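Local coordinates for protein lipoteichoic acid primase (PDB 4UOP) that belongs to the sulfatase-like family of metal-binding enzymes, its extracellular catalytic domain carrying a bound magnesium ion, at residues B[63-72]-B[250-261]. Residues are numbered along the deposited sequence; the frame is centred on the assembly and turned at random.
With MG (magnesium ion), chain J.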
ATOM      1  N   VAL B  63       0.205  25.997  -4.327  1.00 14.86           N
ATOM      2  CA  VAL B  63       1.549  25.430  -4.302  1.00 15.19           C
ATOM      3  C   VAL B  63       1.602  24.296  -3.273  1.00 14.16           C
ATOM      4  O   VAL B  63       1.314  24.499  -2.099  1.00 14.12           O
ATOM      5  CB  VAL B  63       2.637  26.457  -3.975  1.00 16.27           C
ATOM      6  CG1 VAL B  63       4.005  25.809  -4.096  1.00 17.05           C
ATOM      7  CG2 VAL B  63       2.539  27.672  -4.880  1.00 17.02           C
ATOM      8  N   GLN B  64       1.949  23.111  -3.757  1.00 14.09           N
ATOM      9  CA  GLN B  64       2.110  21.916  -2.954  1.00 15.13           C
ATOM     10  C   GLN B  64       3.599  21.759  -2.664  1.00 16.02           C
ATOM     11  O   GLN B  64       4.381  21.533  -3.587  1.00 17.28           O
ATOM     12  CB  GLN B  64       1.601  20.698  -3.700  1.00 16.04           C
ATOM     13  CG  GLN B  64       1.691  19.422  -2.881  1.00 16.83           C
ATOM     14  CD  GLN B  64       1.074  18.219  -3.554  1.00 17.96           C
ATOM     15  OE1 GLN B  64      -0.162  18.103  -3.681  1.00 18.54           O
ATOM     16  NE2 GLN B  64       1.920  17.291  -3.966  1.00 18.85           N
ATOM     17  N   LEU B  65       3.953  21.893  -1.398  1.00 15.93           N
ATOM     18  CA  LEU B  65       5.352  21.933  -0.952  1.00 17.45           C
ATOM     19  C   LEU B  65       5.817  20.558  -0.476  1.00 17.57           C
ATOM     20  O   LEU B  65       5.342  20.036   0.538  1.00 16.97           O
ATOM     21  CB  LEU B  65       5.487  22.961   0.164  1.00 19.44           C
ATOM     22  CG  LEU B  65       5.108  24.384  -0.237  1.00 19.39           C
ATOM     23  CD1 LEU B  65       4.840  25.208   1.011  1.00 21.33           C
ATOM     24  CD2 LEU B  65       6.196  25.025  -1.084  1.00 20.67           C
ATOM     25  N   GLU B  66       6.764  19.983  -1.213  1.00 17.82           N
ATOM     26  CA  GLU B  66       7.224  18.629  -0.970  1.00 17.74           C
ATOM     27  C   GLU B  66       7.806  18.428   0.438  1.00 18.00           C
ATOM     28  O   GLU B  66       8.760  19.119   0.835  1.00 17.23           O
ATOM     29  CB  GLU B  66       8.282  18.258  -2.022  1.00 18.45           C
ATOM     30  CG  GLU B  66       8.879  16.875  -1.814  1.00 19.04           C
ATOM     31  CD  GLU B  66       7.829  15.781  -1.842  1.00 19.18           C
ATOM     32  OE1 GLU B  66       7.196  15.590  -2.902  1.00 19.42           O
ATOM     33  OE2 GLU B  66       7.646  15.091  -0.818  1.00 18.63           O
ATOM     34  N   SER B  67       7.224  17.489   1.186  1.00 17.15           N
ATOM     35  CA  SER B  67       7.771  17.017   2.468  1.00 16.79           C
ATOM     36  C   SER B  67       7.856  18.064   3.596  1.00 16.85           C
ATOM     37  O   SER B  67       8.531  17.823   4.600  1.00 19.22           O
ATOM     38  CB  SER B  67       9.151  16.353   2.246  1.00 16.91           C
ATOM     39  OG  SER B  67       9.001  15.132   1.531  1.00 17.60           O
ATOM     40  N   PHE B  68       7.129  19.179   3.467  1.00 17.11           N
ATOM     41  CA  PHE B  68       6.969  20.142   4.564  1.00 17.64           C
ATOM     42  C   PHE B  68       5.996  19.571   5.622  1.00 18.79           C
ATOM     43  O   PHE B  68       4.902  19.113   5.270  1.00 18.59           O
ATOM     44  CB  PHE B  68       6.409  21.475   4.059  1.00 17.78           C
ATOM     45  CG  PHE B  68       7.432  22.429   3.474  1.00 17.82           C
ATOM     46  CD1 PHE B  68       8.275  22.038   2.448  1.00 17.21           C
ATOM     47  CD2 PHE B  68       7.493  23.752   3.907  1.00 18.81           C
ATOM     48  CE1 PHE B  68       9.184  22.935   1.893  1.00 17.19           C
ATOM     49  CE2 PHE B  68       8.396  24.653   3.355  1.00 18.98           C
ATOM     50  CZ  PHE B  68       9.226  24.246   2.329  1.00 18.02           C
ATOM     51  N   GLN B  69       6.383  19.616   6.897  1.00 18.31           N
ATOM     52  CA  GLN B  69       5.502  19.205   7.999  1.00 17.18           C
ATOM     53  C   GLN B  69       5.495  20.283   9.064  1.00 17.44           C
ATOM     54  O   GLN B  69       6.519  20.910   9.348  1.00 16.71           O
ATOM     55  CB  GLN B  69       5.905  17.849   8.587  1.00 18.44           C
ATOM     56  CG  GLN B  69       7.323  17.776   9.136  1.00 18.31           C
ATOM     57  CD  GLN B  69       7.762  16.342   9.332  1.00 18.31           C
ATOM     58  OE1 GLN B  69       8.097  15.662   8.367  1.00 19.43           O
ATOM     59  NE2 GLN B  69       7.748  15.866  10.585  1.00 17.87           N
ATOM     60  N   ARG B  70       4.335  20.487   9.670  1.00 15.88           N
ATOM     61  CA  ARG B  70       4.134  21.621  10.559  1.00 16.32           C
ATOM     62  C   ARG B  70       5.088  21.655  11.746  1.00 16.87           C
ATOM     63  O   ARG B  70       5.517  22.741  12.141  1.00 18.48           O
ATOM     64  CB  ARG B  70       2.684  21.695  11.046  1.00 16.54           C
ATOM     65  CG  ARG B  70       2.334  22.994  11.757  1.00 17.24           C
ATOM     66  CD  ARG B  70       2.727  24.206  10.939  1.00 19.07           C
ATOM     67  NE  ARG B  70       2.171  25.465  11.428  1.00 20.65           N
ATOM     68  CZ  ARG B  70       2.663  26.677  11.145  1.00 23.34           C
ATOM     69  NH1 ARG B  70       3.781  26.816  10.419  1.00 23.49           N
ATOM     70  NH2 ARG B  70       2.046  27.763  11.606  1.00 24.07           N
ATOM     71  N   ASN B  71       5.421  20.497  12.317  1.00 16.40           N
ATOM     72  CA  ASN B  71       6.318  20.473  13.488  1.00 17.36           C
ATOM     73  C   ASN B  71       7.796  20.693  13.142  1.00 18.73           C
ATOM     74  O   ASN B  71       8.657  20.752  14.036  1.00 17.93           O
ATOM     75  CB  ASN B  71       6.102  19.229  14.356  1.00 17.99           C
ATOM     76  CG  ASN B  71       6.462  17.925  13.675  1.00 17.88           C
ATOM     77  OD1 ASN B  71       7.132  17.881  12.647  1.00 18.66           O
ATOM     78  ND2 ASN B  71       6.030  16.834  14.279  1.00 19.53           N
ATOM     79  N   LEU B  72       8.095  20.838  11.857  1.00 18.72           N
ATOM     80  CA  LEU B  72       9.425  21.297  11.429  1.00 19.79           C
ATOM     81  C   LEU B  72       9.341  22.558  10.569  1.00 20.78           C
ATOM     82  O   LEU B  72      10.083  22.720   9.612  1.00 25.31           O
ATOM     83  CB  LEU B  72      10.154  20.167  10.698  1.00 19.90           C
ATOM     84  CG  LEU B  72      10.418  18.914  11.544  1.00 20.38           C
ATOM     85  CD1 LEU B  72      10.954  17.792  10.675  1.00 20.33           C
ATOM     86  CD2 LEU B  72      11.395  19.202  12.681  1.00 21.94           C
ATOM     87  N   TYR B 250      17.582  17.906   5.555  1.00 18.87           N
ATOM     88  CA  TYR B 250      16.168  18.266   5.454  1.00 18.51           C
ATOM     89  C   TYR B 250      15.996  19.748   5.704  1.00 18.35           C
ATOM     90  O   TYR B 250      15.370  20.434   4.915  1.00 17.46           O
ATOM     91  CB  TYR B 250      15.343  17.468   6.451  1.00 18.30           C
ATOM     92  CG  TYR B 250      13.885  17.843   6.474  1.00 19.05           C
ATOM     93  CD1 TYR B 250      13.011  17.376   5.493  1.00 19.39           C
ATOM     94  CD2 TYR B 250      13.386  18.658   7.464  1.00 18.60           C
ATOM     95  CE1 TYR B 250      11.669  17.709   5.510  1.00 18.62           C
ATOM     96  CE2 TYR B 250      12.046  18.999   7.492  1.00 18.95           C
ATOM     97  CZ  TYR B 250      11.195  18.511   6.520  1.00 18.80           C
ATOM     98  OH  TYR B 250       9.869  18.867   6.561  1.00 19.23           O
ATOM     99  N   PHE B 251      16.615  20.259   6.763  1.00 19.22           N
ATOM    100  CA  PHE B 251      16.525  21.686   7.070  1.00 19.70           C
ATOM    101  C   PHE B 251      17.117  22.596   5.981  1.00 19.22           C
ATOM    102  O   PHE B 251      16.555  23.655   5.689  1.00 18.05           O
ATOM    103  CB  PHE B 251      17.182  22.009   8.415  1.00 20.59           C
ATOM    104  CG  PHE B 251      16.367  21.637   9.630  1.00 21.40           C
ATOM    105  CD1 PHE B 251      14.982  21.787   9.673  1.00 21.86           C
ATOM    106  CD2 PHE B 251      17.010  21.168  10.766  1.00 22.98           C
ATOM    107  CE1 PHE B 251      14.274  21.460  10.810  1.00 22.21           C
ATOM    108  CE2 PHE B 251      16.301  20.827  11.900  1.00 22.51           C
ATOM    109  CZ  PHE B 251      14.930  20.969  11.925  1.00 22.79           C
ATOM    110  N   GLU B 252      18.247  22.215   5.380  1.00 18.69           N
ATOM    111  CA  GLU B 252      18.804  22.992   4.265  1.00 20.68           C
ATOM    112  C   GLU B 252      17.832  23.010   3.074  1.00 19.34           C
ATOM    113  O   GLU B 252      17.657  24.033   2.419  1.00 18.19           O
ATOM    114  CB  GLU B 252      20.126  22.419   3.761  1.00 22.55           C
ATOM    115  CG  GLU B 252      21.228  22.349   4.795  1.00 24.66           C
ATOM    116  CD  GLU B 252      21.887  23.685   5.101  1.00 27.93           C
ATOM    117  OE1 GLU B 252      21.508  24.744   4.530  1.00 28.14           O
ATOM    118  OE2 GLU B 252      22.827  23.652   5.926  1.00 30.64           O
ATOM    119  N   ALA B 253      17.222  21.867   2.797  1.00 18.98           N
ATOM    120  CA  ALA B 253      16.341  21.732   1.631  1.00 18.68           C
ATOM    121  C   ALA B 253      15.039  22.484   1.834  1.00 18.99           C
ATOM    122  O   ALA B 253      14.571  23.168   0.918  1.00 18.88           O
ATOM    123  CB  ALA B 253      16.053  20.279   1.336  1.00 19.08           C
ATOM    124  N   VAL B 254      14.466  22.370   3.020  1.00 18.11           N
ATOM    125  CA  VAL B 254      13.238  23.108   3.341  1.00 19.26           C
ATOM    126  C   VAL B 254      13.506  24.618   3.312  1.00 18.78           C
ATOM    127  O   VAL B 254      12.696  25.384   2.806  1.00 18.20           O
ATOM    128  CB  VAL B 254      12.670  22.657   4.693  1.00 20.33           C
ATOM    129  CG1 VAL B 254      11.638  23.640   5.215  1.00 22.72           C
ATOM    130  CG2 VAL B 254      12.081  21.255   4.553  1.00 21.22           C
ATOM    131  N   HIS B 255      14.672  25.039   3.815  1.00 18.59           N
ATOM    132  CA  HIS B 255      15.030  26.436   3.801  1.00 19.56           C
ATOM    133  C   HIS B 255      15.172  26.945   2.372  1.00 18.55           C
ATOM    134  O   HIS B 255      14.721  28.029   2.059  1.00 19.93           O
ATOM    135  CB  HIS B 255      16.325  26.680   4.582  1.00 20.72           C
ATOM    136  CG  HIS B 255      16.749  28.111   4.592  1.00 22.98           C
ATOM    137  ND1 HIS B 255      16.137  29.060   5.379  1.00 24.15           N
ATOM    138  CD2 HIS B 255      17.701  28.763   3.886  1.00 24.42           C
ATOM    139  CE1 HIS B 255      16.721  30.230   5.180  1.00 25.55           C
ATOM    140  NE2 HIS B 255      17.667  30.077   4.274  1.00 26.08           N
ATOM    141  N   TYR B 256      15.818  26.161   1.512  1.00 18.52           N
ATOM    142  CA  TYR B 256      15.932  26.508   0.109  1.00 18.47           C
ATOM    143  C   TYR B 256      14.535  26.631  -0.533  1.00 18.29           C
ATOM    144  O   TYR B 256      14.230  27.612  -1.214  1.00 18.48           O
ATOM    145  CB  TYR B 256      16.774  25.479  -0.640  1.00 19.31           C
ATOM    146  CG  TYR B 256      16.711  25.677  -2.122  1.00 20.43           C
ATOM    147  CD1 TYR B 256      17.502  26.644  -2.753  1.00 20.79           C
ATOM    148  CD2 TYR B 256      15.802  24.947  -2.911  1.00 21.24           C
ATOM    149  CE1 TYR B 256      17.406  26.849  -4.119  1.00 21.20           C
ATOM    150  CE2 TYR B 256      15.711  25.148  -4.268  1.00 21.42           C
ATOM    151  CZ  TYR B 256      16.516  26.099  -4.870  1.00 21.18           C
ATOM    152  OH  TYR B 256      16.394  26.304  -6.228  1.00 22.38           O
ATOM    153  N   ALA B 257      13.705  25.629  -0.312  1.00 17.55           N
ATOM    154  CA  ALA B 257      12.366  25.614  -0.896  1.00 16.94           C
ATOM    155  C   ALA B 257      11.538  26.819  -0.414  1.00 16.65           C
ATOM    156  O   ALA B 257      10.852  27.462  -1.209  1.00 17.38           O
ATOM    157  CB  ALA B 257      11.673  24.303  -0.573  1.00 16.68           C
ATOM    158  N   ASP B 258      11.615  27.123   0.872  1.00 17.44           N
ATOM    159  CA  ASP B 258      10.929  28.276   1.455  1.00 18.70           C
ATOM    160  C   ASP B 258      11.466  29.602   0.885  1.00 19.35           C
ATOM    161  O   ASP B 258      10.699  30.528   0.590  1.00 18.28           O
ATOM    162  CB  ASP B 258      11.031  28.230   2.975  1.00 20.13           C
ATOM    163  CG  ASP B 258      10.478  29.466   3.653  1.00 22.82           C
ATOM    164  OD1 ASP B 258      11.189  30.511   3.728  1.00 23.31           O
ATOM    165  OD2 ASP B 258       9.323  29.389   4.153  1.00 24.29           O
ATOM    166  N   LYS B 259      12.784  29.691   0.706  1.00 19.22           N
ATOM    167  CA  LYS B 259      13.370  30.877   0.071  1.00 19.72           C
ATOM    168  C   LYS B 259      12.817  31.113  -1.340  1.00 18.21           C
ATOM    169  O   LYS B 259      12.447  32.234  -1.690  1.00 18.49           O
ATOM    170  CB  LYS B 259      14.885  30.742   0.003  1.00 20.95           C
ATOM    171  CG  LYS B 259      15.588  31.938  -0.618  1.00 23.88           C
ATOM    172  CD  LYS B 259      17.082  31.804  -0.384  1.00 26.90           C
ATOM    173  CE  LYS B 259      17.878  32.940  -1.004  1.00 30.81           C
ATOM    174  NZ  LYS B 259      18.445  32.499  -2.300  1.00 33.38           N
ATOM    175  N   GLN B 260      12.786  30.064  -2.153  1.00 17.90           N
ATOM    176  CA  GLN B 260      12.343  30.179  -3.536  1.00 19.16           C
ATOM    177  C   GLN B 260      10.855  30.486  -3.587  1.00 18.00           C
ATOM    178  O   GLN B 260      10.419  31.265  -4.426  1.00 18.56           O
ATOM    179  CB  GLN B 260      12.680  28.921  -4.342  1.00 20.15           C
ATOM    180  CG  GLN B 260      14.190  28.698  -4.517  1.00 22.20           C
ATOM    181  CD  GLN B 260      14.915  29.918  -5.068  1.00 23.87           C
ATOM    182  OE1 GLN B 260      14.393  30.634  -5.924  1.00 25.61           O
ATOM    183  NE2 GLN B 260      16.136  30.143  -4.596  1.00 26.44           N
ATOM    184  N   LEU B 261      10.098  29.920  -2.661  1.00 17.51           N
ATOM    185  CA  LEU B 261       8.673  30.276  -2.530  1.00 17.77           C
ATOM    186  C   LEU B 261       8.490  31.767  -2.242  1.00 18.10           C
ATOM    187  O   LEU B 261       7.658  32.430  -2.860  1.00 17.89           O
ATOM    188  CB  LEU B 261       8.012  29.449  -1.440  1.00 18.15           C
ATOM    189  CG  LEU B 261       6.508  29.698  -1.259  1.00 18.66           C
ATOM    190  CD1 LEU B 261       5.728  29.255  -2.493  1.00 19.19           C
ATOM    191  CD2 LEU B 261       6.010  28.990  -0.011  1.00 19.64           C
TER
HETATM  192 MG    MG J1616       5.931  14.063  -1.622  1.00 10.93          MG
HETATM  193  O   HOH W   1       8.890  21.267   7.202  1.00 21.68           O
HETATM  194  O   HOH W   2       7.210  12.262  -1.803  1.00 21.74           O
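Phe-68 lies flat between Val-254 of helix 246-271 and Leu-65, the last residue of strand 59-65. Val-254 CG1 sits over one ring face, 4.0 Å from the centroid and 22° off the normal, a CH-pi contact, while Leu-65 CB covers the opposite face. Although the CB of Phe-68 heads away from the helix, chi1 of -83° brings CG beside the backbone N and swings the ring back, so that CE1 meets Ala-257 CB edge-on at 3.8 Å. Leu-86 of helix 84-89 also packs on this ring.

One turn earlier in the helix, Tyr-250 reaches across with its hydroxyl. Its OH donates to Ser-67 O at 2.6 Å, in the carbonyl plane and on a lone pair, and accepts from a water that also takes the N-H of Gln-69 and donates to Leu-72 O. Leu-72 then leans on the same tyrosine, CD1 3.6 Å from Tyr-250 CE2, while its CD2 touches Phe-251 CZ at 4.0 Å, the two side chains crossing at about a right angle.

Toward Val-63 the fit loosens: Leu-261 touches Leu-65 and Val-63 through methyls alone, CD1 standing 4.2 Å from Val-63 CG1, and Tyr-197 of helix 193-209 packs against both Val-63 and Leu-261. All the touching residues are buried, and a water bridges the polar end.

This is the end of a strand in an alpha/beta sulfatase-like core, where the chain leaves strand 59-65 in a type II turn, Leu-65 to Phe-68. Glu-66 in that turn grips the magnesium ion with both carboxylate oxygens, OE2 at 2.2 Å, beside Thr-108, Asp-284 and His-285. Ser-67 OG donates to the anti lone pair of OE2, a second-shell bond, and Tyr-250, by holding Ser-67 O, probably steadies that serine from one shell further out.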